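Local coordinates for protein acidocalcisomal pyrophosphatase (PDB 5CUV) that probably hydrolyses inorganic pyrophosphate to phosphate in a magnesium-dependent reaction, at residues Pro51-Arg56 with Phe61-Tyr66; His102-Leu107 with Ala137-His142; Glu175-Ser180 with Pro258-His263. All blocks are in the same frame, centred on the assembly; numbering follows the deposited sequence.

From the N terminus, contact 1 closes a loop of four residues between 51-56 and 61-66, the second segment lying on helix 60-66. Contact 2 follows, bringing the end of helix 97-106 to the end of helix 132-141 across 29 residues, and contact 3 spans 77 residues, joining a hairpin turn to strand 257-258 and the segment leaving it. The three run in series; none nests or crosses. Contacts 1 and 2 belong to the helical N-terminal part, their centres 24 Å apart, whereas contact 3 lies in the beta-rich part that holds the magnesium site, its centre 78 Å from that of contact 1. In the assembly, different copies bring these parts together: F61 touches Y177, and Y106 touches S180, of the third subunit.

Contact 1: residues Pro51-Arg56 with Phe61-Tyr66; sequences PEACKR and FDLVAY
L63 reaches from helix 60-66 to meet E52, A53 and R56 on helix 51-56. Its CG is anti to the backbone N (chi1 169°), which carries the two methyls out to the neighbouring helix. The tighter part is at CD2: it sits 4.1 Å from E52 CG and 4.1 Å from A53 N, with A53 CB a little further off at 4.4 Å. E52 and L63 cross at about a right angle, with CD2 against CB and CG of the glutamate, while the carboxylate turns off elsewhere. M75 of helix 73-87 touches both E52 and L63, filling in beside this pair.

The looser side is at CD1, where R56 NH1 comes no nearer than 4.5 Å, obliquely to the guanidinium. Polar bonding of R56 is directed outward instead, with NH2 donating to I370 O of the second subunit.

The axes of segments 51-56 and 61-66 approach to 10.0 Å and run at 104° to each other, a nearly perpendicular arrangement bridged by one leucine. Its methyls offer only apolar surface, consistent with a light van der Waals contact as one of several restraints on the pair, while the arginine's polar end serves the subunit interface.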
loop_
_atom_site.group_PDB
_atom_site.type_symbol
_atom_site.label_atom_id
_atom_site.label_comp_id
_atom_site.label_asym_id
_atom_site.label_seq_id
_atom_site.Cartn_x
_atom_site.Cartn_y
_atom_site.Cartn_z
ATOM N N PRO A 51 36.461 30.205 -20.662
ATOM C CA PRO A 51 35.841 31.504 -20.908
ATOM C C PRO A 51 34.330 31.424 -21.149
ATOM O O PRO A 51 33.587 32.204 -20.570
ATOM C CB PRO A 51 36.607 32.029 -22.127
ATOM C CG PRO A 51 37.029 30.782 -22.845
ATOM C CD PRO A 51 37.479 29.906 -21.687
ATOM N N GLU A 52 33.858 30.497 -21.981
ATOM C CA GLU A 52 32.419 30.419 -22.231
ATOM C C GLU A 52 31.578 30.348 -20.944
ATOM O O GLU A 52 30.445 30.825 -20.915
ATOM C CB GLU A 52 32.075 29.263 -23.198
ATOM C CG GLU A 52 32.968 28.030 -23.149
ATOM C CD GLU A 52 34.418 28.235 -23.700
ATOM O OE1 GLU A 52 34.606 28.557 -24.914
ATOM O OE2 GLU A 52 35.371 28.049 -22.892
ATOM N N ALA A 53 32.141 29.783 -19.877
ATOM C CA ALA A 53 31.448 29.698 -18.604
ATOM C C ALA A 53 31.411 31.092 -17.968
ATOM O O ALA A 53 30.334 31.645 -17.774
ATOM C CB ALA A 53 32.143 28.709 -17.703
ATOM N N CYS A 54 32.571 31.655 -17.650
ATOM C CA CYS A 54 32.673 33.007 -17.076
ATOM C C CYS A 54 31.806 34.048 -17.782
ATOM O O CYS A 54 31.101 34.823 -17.129
ATOM C CB CYS A 54 34.109 33.518 -17.152
ATOM S SG CYS A 54 35.350 32.272 -16.829
ATOM N N LYS A 55 31.903 34.099 -19.111
ATOM C CA LYS A 55 31.114 35.043 -19.881
ATOM C C LYS A 55 29.647 34.913 -19.523
ATOM O O LYS A 55 28.993 35.896 -19.258
ATOM C CB LYS A 55 31.296 34.809 -21.385
ATOM C CG LYS A 55 30.022 35.058 -22.273
ATOM C CD LYS A 55 29.502 33.742 -22.899
ATOM C CE LYS A 55 30.635 32.924 -23.633
ATOM N NZ LYS A 55 30.236 31.571 -24.215
ATOM N N ARG A 56 29.134 33.689 -19.504
ATOM C CA ARG A 56 27.727 33.444 -19.177
ATOM C C ARG A 56 27.308 33.592 -17.729
ATOM O O ARG A 56 26.148 33.867 -17.482
ATOM C CB ARG A 56 27.290 32.063 -19.673
ATOM C CG ARG A 56 27.122 32.012 -21.167
ATOM C CD ARG A 56 26.227 30.903 -21.565
ATOM N NE ARG A 56 24.982 30.978 -20.809
ATOM C CZ ARG A 56 24.158 29.952 -20.651
ATOM N NH1 ARG A 56 24.462 28.787 -21.204
ATOM N NH2 ARG A 56 23.054 30.084 -19.939
ATOM N N PHE A 61 30.366 23.204 -14.541
ATOM C CA PHE A 61 29.551 22.028 -14.287
ATOM C C PHE A 61 28.216 22.213 -14.917
ATOM O O PHE A 61 27.741 21.349 -15.616
ATOM C CB PHE A 61 29.328 21.754 -12.807
ATOM C CG PHE A 61 28.606 20.494 -12.569
ATOM C CD1 PHE A 61 29.276 19.288 -12.656
ATOM C CD2 PHE A 61 27.201 20.488 -12.447
ATOM C CE1 PHE A 61 28.591 18.073 -12.646
ATOM C CE2 PHE A 61 26.460 19.259 -12.443
ATOM C CZ PHE A 61 27.172 18.046 -12.548
ATOM N N ASP A 62 27.627 23.360 -14.658
ATOM C CA ASP A 62 26.311 23.698 -15.171
ATOM C C ASP A 62 26.209 23.766 -16.681
ATOM O O ASP A 62 25.168 23.410 -17.261
ATOM C CB ASP A 62 25.852 25.035 -14.583
ATOM C CG ASP A 62 25.269 24.891 -13.191
ATOM O OD1 ASP A 62 25.212 23.756 -12.667
ATOM O OD2 ASP A 62 24.869 25.922 -12.610
ATOM N N LEU A 63 27.285 24.259 -17.297
ATOM C CA LEU A 63 27.364 24.412 -18.725
ATOM C C LEU A 63 27.518 23.035 -19.344
ATOM O O LEU A 63 26.814 22.723 -20.308
ATOM C CB LEU A 63 28.521 25.343 -19.096
ATOM C CG LEU A 63 28.917 25.401 -20.594
ATOM C CD1 LEU A 63 27.675 25.686 -21.430
ATOM C CD2 LEU A 63 29.990 26.463 -20.865
ATOM N N VAL A 64 28.407 22.191 -18.828
ATOM C CA VAL A 64 28.496 20.866 -19.437
ATOM C C VAL A 64 27.261 19.957 -19.116
ATOM O O VAL A 64 26.837 19.156 -19.939
ATOM C CB VAL A 64 29.786 20.102 -19.013
ATOM C CG1 VAL A 64 29.800 19.865 -17.489
ATOM C CG2 VAL A 64 29.843 18.775 -19.734
ATOM N N ALA A 65 26.701 20.089 -17.920
ATOM C CA ALA A 65 25.555 19.281 -17.503
ATOM C C ALA A 65 24.247 19.642 -18.185
ATOM O O ALA A 65 23.593 18.789 -18.743
ATOM C CB ALA A 65 25.373 19.372 -15.970
ATOM N N TYR A 66 23.902 20.915 -18.161
ATOM C CA TYR A 66 22.648 21.374 -18.714
ATOM C C TYR A 66 22.642 22.237 -19.968
ATOM O O TYR A 66 21.580 22.515 -20.494
ATOM C CB TYR A 66 21.900 22.118 -17.624
ATOM C CG TYR A 66 21.992 21.381 -16.341
ATOM C CD1 TYR A 66 21.441 20.088 -16.204
ATOM C CD2 TYR A 66 22.650 21.953 -15.237
ATOM C CE1 TYR A 66 21.542 19.368 -14.973
ATOM C CE2 TYR A 66 22.747 21.265 -14.030
ATOM C CZ TYR A 66 22.188 19.980 -13.904
ATOM O OH TYR A 66 22.246 19.391 -12.696
#

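Contact 2: residues His102-Leu107 with Ala137-His142; sequences HMCKYL and AWWCSH
C104 SG and L107 meet the indole rings of W138 and W139. The sulfur lies 3.8 Å from W139 CZ3 and 3.9 Å from W138 CZ3, approaching each six-membered ring at its edge. For W139 the evidence is plain: SG is 89° off the ring normal, in the ring plane. For W138 the value is 77°, still an edge approach. Both are cysteine sulfur-aromatic contacts. Next to them L107 packs with CB and CD1, each 3.6 Å from W139 CH2, its side chain oblique to the indole. W139 has CG anti to the backbone N (chi1 -175°), which extends the six-membered ring from its helix into the angle between C104 and L107.

Further out, other residues surround the two indoles and probably help hold them. The pyrrole end of W139 gives its NE1 proton to N255 OD1 of the third subunit, its ring also makes a cation-pi contact with R109, and W136 lies against it. W138 is flanked by M119, E122 and I123 of helix 113-123. H142 turns back beside it: W138 NE1 stands 3.8 Å above the centre of the imidazole, while H142 ND1 makes a weak hydrogen bond to W138 O. A final tie at this helix end is S141 OG, donating to A137 O over 2.9 Å.

The contact joins the last turn of helix 97-106 and the residue after it to the last turn of helix 132-141, in a domain whose helices and short antiparallel strand pair are consistent with an EF-hand fold. All four touching side chains are buried. The thiol at the indole edges and the aliphatic CB and CD1 of L107 meet aromatic carbon, so cohesion here probably comes from dispersion and weak sulfur-aromatic attraction, and the polar NE1 of W139 is satisfied across the subunit boundary.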
loop_
_atom_site.group_PDB
_atom_site.type_symbol
_atom_site.label_atom_id
_atom_site.label_comp_id
_atom_site.label_asym_id
_atom_site.label_seq_id
_atom_site.Cartn_x
_atom_site.Cartn_y
_atom_site.Cartn_z
ATOM N N HIS A 102 49.912 6.387 -18.744
ATOM C CA HIS A 102 48.985 6.153 -17.632
ATOM C C HIS A 102 47.812 7.090 -17.876
ATOM O O HIS A 102 46.646 6.675 -17.815
ATOM C CB HIS A 102 49.596 6.513 -16.281
ATOM C CG HIS A 102 50.061 5.336 -15.475
ATOM N ND1 HIS A 102 51.140 4.551 -15.845
ATOM C CD2 HIS A 102 49.673 4.888 -14.253
ATOM C CE1 HIS A 102 51.404 3.682 -14.884
ATOM N NE2 HIS A 102 50.531 3.865 -13.905
HETATM N N MSE A 103 48.141 8.359 -18.141
HETATM C CA MSE A 103 47.130 9.370 -18.439
HETATM C C MSE A 103 46.185 8.835 -19.493
HETATM O O MSE A 103 44.990 8.947 -19.327
HETATM C CB MSE A 103 47.796 10.659 -18.917
HETATM C CG MSE A 103 46.812 11.771 -19.243
HETATM SE SE MSE A 103 47.622 13.475 -19.582
HETATM C CE MSE A 103 46.019 14.442 -20.125
ATOM N N CYS A 104 46.699 8.231 -20.556
ATOM C CA CYS A 104 45.793 7.716 -21.566
ATOM C C CYS A 104 44.852 6.652 -21.050
ATOM O O CYS A 104 43.668 6.645 -21.396
ATOM C CB CYS A 104 46.573 7.141 -22.734
ATOM S SG CYS A 104 47.086 8.364 -23.935
ATOM N N LYS A 105 45.383 5.748 -20.222
ATOM C CA LYS A 105 44.586 4.671 -19.672
ATOM C C LYS A 105 43.664 5.279 -18.657
ATOM O O LYS A 105 42.611 4.735 -18.313
ATOM C CB LYS A 105 45.475 3.582 -19.059
ATOM C CG LYS A 105 46.173 2.711 -20.145
ATOM C CD LYS A 105 46.913 1.472 -19.583
ATOM C CE LYS A 105 47.941 0.891 -20.608
ATOM N NZ LYS A 105 48.788 -0.242 -20.072
ATOM N N TYR A 106 44.028 6.445 -18.178
ATOM C CA TYR A 106 43.158 7.053 -17.222
ATOM C C TYR A 106 41.988 7.673 -17.965
ATOM O O TYR A 106 40.891 7.645 -17.459
ATOM C CB TYR A 106 43.914 8.102 -16.449
ATOM C CG TYR A 106 43.124 8.822 -15.403
ATOM C CD1 TYR A 106 42.569 8.143 -14.309
ATOM C CD2 TYR A 106 43.032 10.210 -15.441
ATOM C CE1 TYR A 106 41.956 8.853 -13.261
ATOM C CE2 TYR A 106 42.422 10.932 -14.425
ATOM C CZ TYR A 106 41.890 10.257 -13.334
ATOM O OH TYR A 106 41.320 11.016 -12.351
ATOM N N LEU A 107 42.214 8.210 -19.167
ATOM C CA LEU A 107 41.153 8.858 -19.923
ATOM C C LEU A 107 40.233 7.907 -20.615
ATOM O O LEU A 107 39.316 8.334 -21.333
ATOM C CB LEU A 107 41.712 9.803 -20.945
ATOM C CG LEU A 107 42.338 10.982 -20.228
ATOM C CD1 LEU A 107 43.111 11.812 -21.238
ATOM C CD2 LEU A 107 41.278 11.782 -19.490
ATOM N N ALA A 137 48.027 17.109 -30.051
ATOM C CA ALA A 137 48.039 16.944 -31.510
ATOM C C ALA A 137 47.887 15.479 -31.878
ATOM O O ALA A 137 47.205 15.108 -32.839
ATOM C CB ALA A 137 49.329 17.475 -32.076
ATOM N N TRP A 138 48.527 14.639 -31.088
ATOM C CA TRP A 138 48.475 13.201 -31.333
ATOM C C TRP A 138 47.085 12.614 -31.023
ATOM O O TRP A 138 46.588 11.785 -31.783
ATOM C CB TRP A 138 49.548 12.467 -30.488
ATOM C CG TRP A 138 49.410 10.963 -30.575
ATOM C CD1 TRP A 138 49.756 10.159 -31.633
ATOM C CD2 TRP A 138 48.803 10.112 -29.613
ATOM N NE1 TRP A 138 49.397 8.855 -31.387
ATOM C CE2 TRP A 138 48.807 8.798 -30.150
ATOM C CE3 TRP A 138 48.241 10.325 -28.351
ATOM C CZ2 TRP A 138 48.271 7.701 -29.457
ATOM C CZ3 TRP A 138 47.699 9.228 -27.660
ATOM C CH2 TRP A 138 47.720 7.937 -28.216
ATOM N N TRP A 139 46.506 13.035 -29.887
ATOM C CA TRP A 139 45.183 12.591 -29.400
ATOM C C TRP A 139 44.077 12.838 -30.435
ATOM O O TRP A 139 43.292 11.951 -30.773
ATOM C CB TRP A 139 44.841 13.358 -28.118
ATOM C CG TRP A 139 43.560 12.924 -27.431
ATOM C CD1 TRP A 139 42.313 13.478 -27.572
ATOM C CD2 TRP A 139 43.437 11.927 -26.421
ATOM N NE1 TRP A 139 41.429 12.895 -26.704
ATOM C CE2 TRP A 139 42.096 11.938 -25.980
ATOM C CE3 TRP A 139 44.333 11.030 -25.829
ATOM C CZ2 TRP A 139 41.633 11.078 -24.960
ATOM C CZ3 TRP A 139 43.875 10.189 -24.828
ATOM C CH2 TRP A 139 42.538 10.220 -24.402
ATOM N N CYS A 140 44.036 14.075 -30.907
ATOM C CA CYS A 140 43.087 14.500 -31.886
ATOM C C CYS A 140 43.269 13.775 -33.174
ATOM O O CYS A 140 42.334 13.686 -33.936
ATOM C CB CYS A 140 43.217 15.975 -32.141
ATOM S SG CYS A 140 42.735 16.923 -30.723
ATOM N N SER A 141 44.443 13.235 -33.441
ATOM C CA SER A 141 44.627 12.549 -34.712
ATOM C C SER A 141 44.407 11.061 -34.640
ATOM O O SER A 141 44.390 10.386 -35.652
ATOM C CB SER A 141 46.016 12.846 -35.269
ATOM O OG SER A 141 46.193 14.254 -35.369
ATOM N N HIS A 142 44.220 10.535 -33.446
ATOM C CA HIS A 142 44.034 9.103 -33.305
ATOM C C HIS A 142 42.972 8.766 -32.305
ATOM O O HIS A 142 43.276 8.507 -31.141
ATOM C CB HIS A 142 45.338 8.457 -32.883
ATOM C CG HIS A 142 46.438 8.696 -33.854
ATOM N ND1 HIS A 142 46.804 9.963 -34.245
ATOM C CD2 HIS A 142 47.174 7.839 -34.599
ATOM C CE1 HIS A 142 47.714 9.879 -35.200
ATOM N NE2 HIS A 142 47.954 8.600 -35.432
#

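Contact 3: residues Glu175-Ser180 with Pro258-His263; sequences ELYTPS and PRFYKH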
loop_
_atom_site.group_PDB
_atom_site.type_symbol
_atom_site.label_atom_id
_atom_site.label_comp_id
_atom_site.label_asym_id
_atom_site.label_seq_id
_atom_site.Cartn_x
_atom_site.Cartn_y
_atom_site.Cartn_z
ATOM N N GLU A 175 -10.634 -37.176 4.120
ATOM C CA GLU A 175 -11.863 -36.426 4.297
ATOM C C GLU A 175 -11.639 -35.462 5.456
ATOM O O GLU A 175 -11.183 -35.859 6.529
ATOM C CB GLU A 175 -12.964 -37.400 4.682
ATOM C CG GLU A 175 -14.249 -37.389 3.888
ATOM C CD GLU A 175 -15.366 -38.192 4.635
ATOM O OE1 GLU A 175 -16.106 -37.572 5.468
ATOM O OE2 GLU A 175 -15.486 -39.437 4.415
ATOM N N LEU A 176 -11.960 -34.200 5.216
ATOM C CA LEU A 176 -11.860 -33.144 6.184
ATOM C C LEU A 176 -12.817 -33.454 7.348
ATOM O O LEU A 176 -13.985 -33.799 7.127
ATOM C CB LEU A 176 -12.254 -31.851 5.501
ATOM C CG LEU A 176 -11.905 -30.551 6.203
ATOM C CD1 LEU A 176 -10.396 -30.538 6.625
ATOM C CD2 LEU A 176 -12.198 -29.423 5.235
ATOM N N TYR A 177 -12.330 -33.302 8.578
ATOM C CA TYR A 177 -13.101 -33.593 9.774
ATOM C C TYR A 177 -13.167 -35.073 10.140
ATOM O O TYR A 177 -14.035 -35.457 10.927
ATOM C CB TYR A 177 -14.522 -33.059 9.680
ATOM C CG TYR A 177 -14.597 -31.573 9.442
ATOM C CD1 TYR A 177 -14.064 -30.668 10.363
ATOM C CD2 TYR A 177 -15.163 -31.071 8.272
ATOM C CE1 TYR A 177 -14.089 -29.340 10.126
ATOM C CE2 TYR A 177 -15.194 -29.727 8.024
ATOM C CZ TYR A 177 -14.661 -28.862 8.949
ATOM O OH TYR A 177 -14.722 -27.498 8.697
ATOM N N THR A 178 -12.267 -35.890 9.584
ATOM C CA THR A 178 -12.193 -37.324 9.885
ATOM C C THR A 178 -10.738 -37.604 10.142
ATOM O O THR A 178 -9.891 -36.747 9.859
ATOM C CB THR A 178 -12.596 -38.221 8.693
ATOM O OG1 THR A 178 -11.464 -38.456 7.836
ATOM C CG2 THR A 178 -13.665 -37.582 7.914
ATOM N N PRO A 179 -10.401 -38.827 10.604
ATOM C CA PRO A 179 -8.984 -39.138 10.876
ATOM C C PRO A 179 -8.086 -39.407 9.662
ATOM O O PRO A 179 -6.887 -39.591 9.811
ATOM C CB PRO A 179 -9.050 -40.363 11.776
ATOM C CG PRO A 179 -10.471 -40.424 12.283
ATOM C CD PRO A 179 -11.266 -39.906 11.105
ATOM N N SER A 180 -8.646 -39.449 8.466
ATOM C CA SER A 180 -7.800 -39.712 7.326
ATOM C C SER A 180 -7.198 -38.454 6.725
ATOM O O SER A 180 -6.257 -38.536 5.934
ATOM C CB SER A 180 -8.581 -40.448 6.240
ATOM O OG SER A 180 -9.827 -39.846 6.029
ATOM N N PRO A 258 -13.671 -34.544 15.597
ATOM C CA PRO A 258 -12.660 -33.476 15.435
ATOM C C PRO A 258 -12.702 -32.493 16.577
ATOM O O PRO A 258 -13.763 -32.231 17.090
ATOM C CB PRO A 258 -13.061 -32.793 14.107
ATOM C CG PRO A 258 -14.547 -33.027 14.044
ATOM C CD PRO A 258 -14.666 -34.502 14.516
ATOM N N ARG A 259 -11.553 -31.942 16.951
ATOM C CA ARG A 259 -11.449 -30.943 18.037
ATOM C C ARG A 259 -11.477 -29.512 17.559
ATOM O O ARG A 259 -11.064 -29.215 16.443
ATOM C CB ARG A 259 -10.168 -31.133 18.836
ATOM C CG ARG A 259 -10.203 -32.315 19.732
ATOM C CD ARG A 259 -11.271 -32.073 20.716
ATOM N NE ARG A 259 -11.188 -33.059 21.774
ATOM C CZ ARG A 259 -11.777 -32.960 22.962
ATOM N NH1 ARG A 259 -11.606 -33.966 23.823
ATOM N NH2 ARG A 259 -12.515 -31.883 23.303
ATOM N N PHE A 260 -11.924 -28.623 18.436
ATOM C CA PHE A 260 -12.068 -27.203 18.124
ATOM C C PHE A 260 -11.723 -26.294 19.269
ATOM O O PHE A 260 -11.860 -26.711 20.399
ATOM C CB PHE A 260 -13.524 -26.901 17.761
ATOM C CG PHE A 260 -13.976 -27.557 16.525
ATOM C CD1 PHE A 260 -13.810 -26.924 15.282
ATOM C CD2 PHE A 260 -14.627 -28.790 16.580
ATOM C CE1 PHE A 260 -14.289 -27.482 14.106
ATOM C CE2 PHE A 260 -15.131 -29.383 15.369
ATOM C CZ PHE A 260 -14.954 -28.710 14.140
ATOM N N TYR A 261 -11.294 -25.052 19.000
ATOM C CA TYR A 261 -11.080 -24.104 20.117
ATOM C C TYR A 261 -12.482 -23.617 20.461
ATOM O O TYR A 261 -13.132 -23.022 19.608
ATOM C CB TYR A 261 -10.232 -22.910 19.699
ATOM C CG TYR A 261 -8.771 -23.238 19.676
ATOM C CD1 TYR A 261 -8.136 -23.610 20.835
ATOM C CD2 TYR A 261 -8.011 -23.136 18.512
ATOM C CE1 TYR A 261 -6.771 -23.873 20.870
ATOM C CE2 TYR A 261 -6.626 -23.393 18.517
ATOM C CZ TYR A 261 -6.018 -23.769 19.709
ATOM O OH TYR A 261 -4.690 -24.128 19.795
ATOM N N LYS A 262 -12.970 -23.884 21.676
ATOM C CA LYS A 262 -14.328 -23.468 22.013
ATOM C C LYS A 262 -14.425 -22.013 22.394
ATOM O O LYS A 262 -15.482 -21.393 22.269
ATOM C CB LYS A 262 -14.950 -24.348 23.096
ATOM C CG LYS A 262 -15.403 -25.768 22.599
ATOM C CD LYS A 262 -16.148 -25.682 21.257
ATOM C CE LYS A 262 -17.430 -26.567 21.217
ATOM N NZ LYS A 262 -17.200 -28.039 21.247
ATOM N N HIS A 263 -13.310 -21.460 22.841
ATOM C CA HIS A 263 -13.259 -20.074 23.218
ATOM C C HIS A 263 -13.703 -19.084 22.137
ATOM O O HIS A 263 -14.285 -18.039 22.430
ATOM C CB HIS A 263 -11.859 -19.768 23.562
ATOM C CG HIS A 263 -11.633 -18.334 23.844
ATOM N ND1 HIS A 263 -12.354 -17.653 24.786
ATOM C CD2 HIS A 263 -10.752 -17.462 23.341
ATOM C CE1 HIS A 263 -11.914 -16.420 24.865
ATOM N NE2 HIS A 263 -10.941 -16.279 23.997
#
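The first torsions of Y177 and F260 help bring their rings together: chi1 is -58° in Y177 and -65° in F260, each placing CG beside its own backbone N. The two side chains cross at about a right angle, and Y177 CE1 comes to 4.2 Å from F260 CZ, an oblique approach for both rings. Their neighbour P258 meets the tyrosine nearer its backbone. Its CD is 3.8 Å from Y177 O, and P258 CG lies 4.4 Å from Y177 CB. These are van der Waals spacings, and the pyrrolidine thus fills the corner between the tyrosine's carbonyl and the root of its ring.

What presents Y177 is a type II beta turn from E175 to T178, in which it occupies the third position with a positive phi of 80°. Its N-H goes to Q251 OE1, while L176 CG sits 3.8 Å above one face of its ring, toward the rim. The turn is further bound by T178, whose OG1 donates to E175 O at 2.9 Å. T178 OG1 in turn accepts the S180 N-H, its distance to S180 N being 3.1 Å, giving an ST turn. On the other segment, P258 rests on I253 of strand 249-254, and F260 on A236.

The contact therefore joins the hairpin connecting strands 166-173 and 182-189 to the end of strand 257-258 and the chain after it, away from the magnesium and malate sites. F61 of the third subunit meets the Y177 ring, and G39 O of that subunit binds S180 OG. Within the chain, polar bonds shape the turn while apolar contacts bring it to its neighbour; this division suggests that the turn's hydrogen bonds help place the tyrosine, while its apolar surfaces meet P258 and F260.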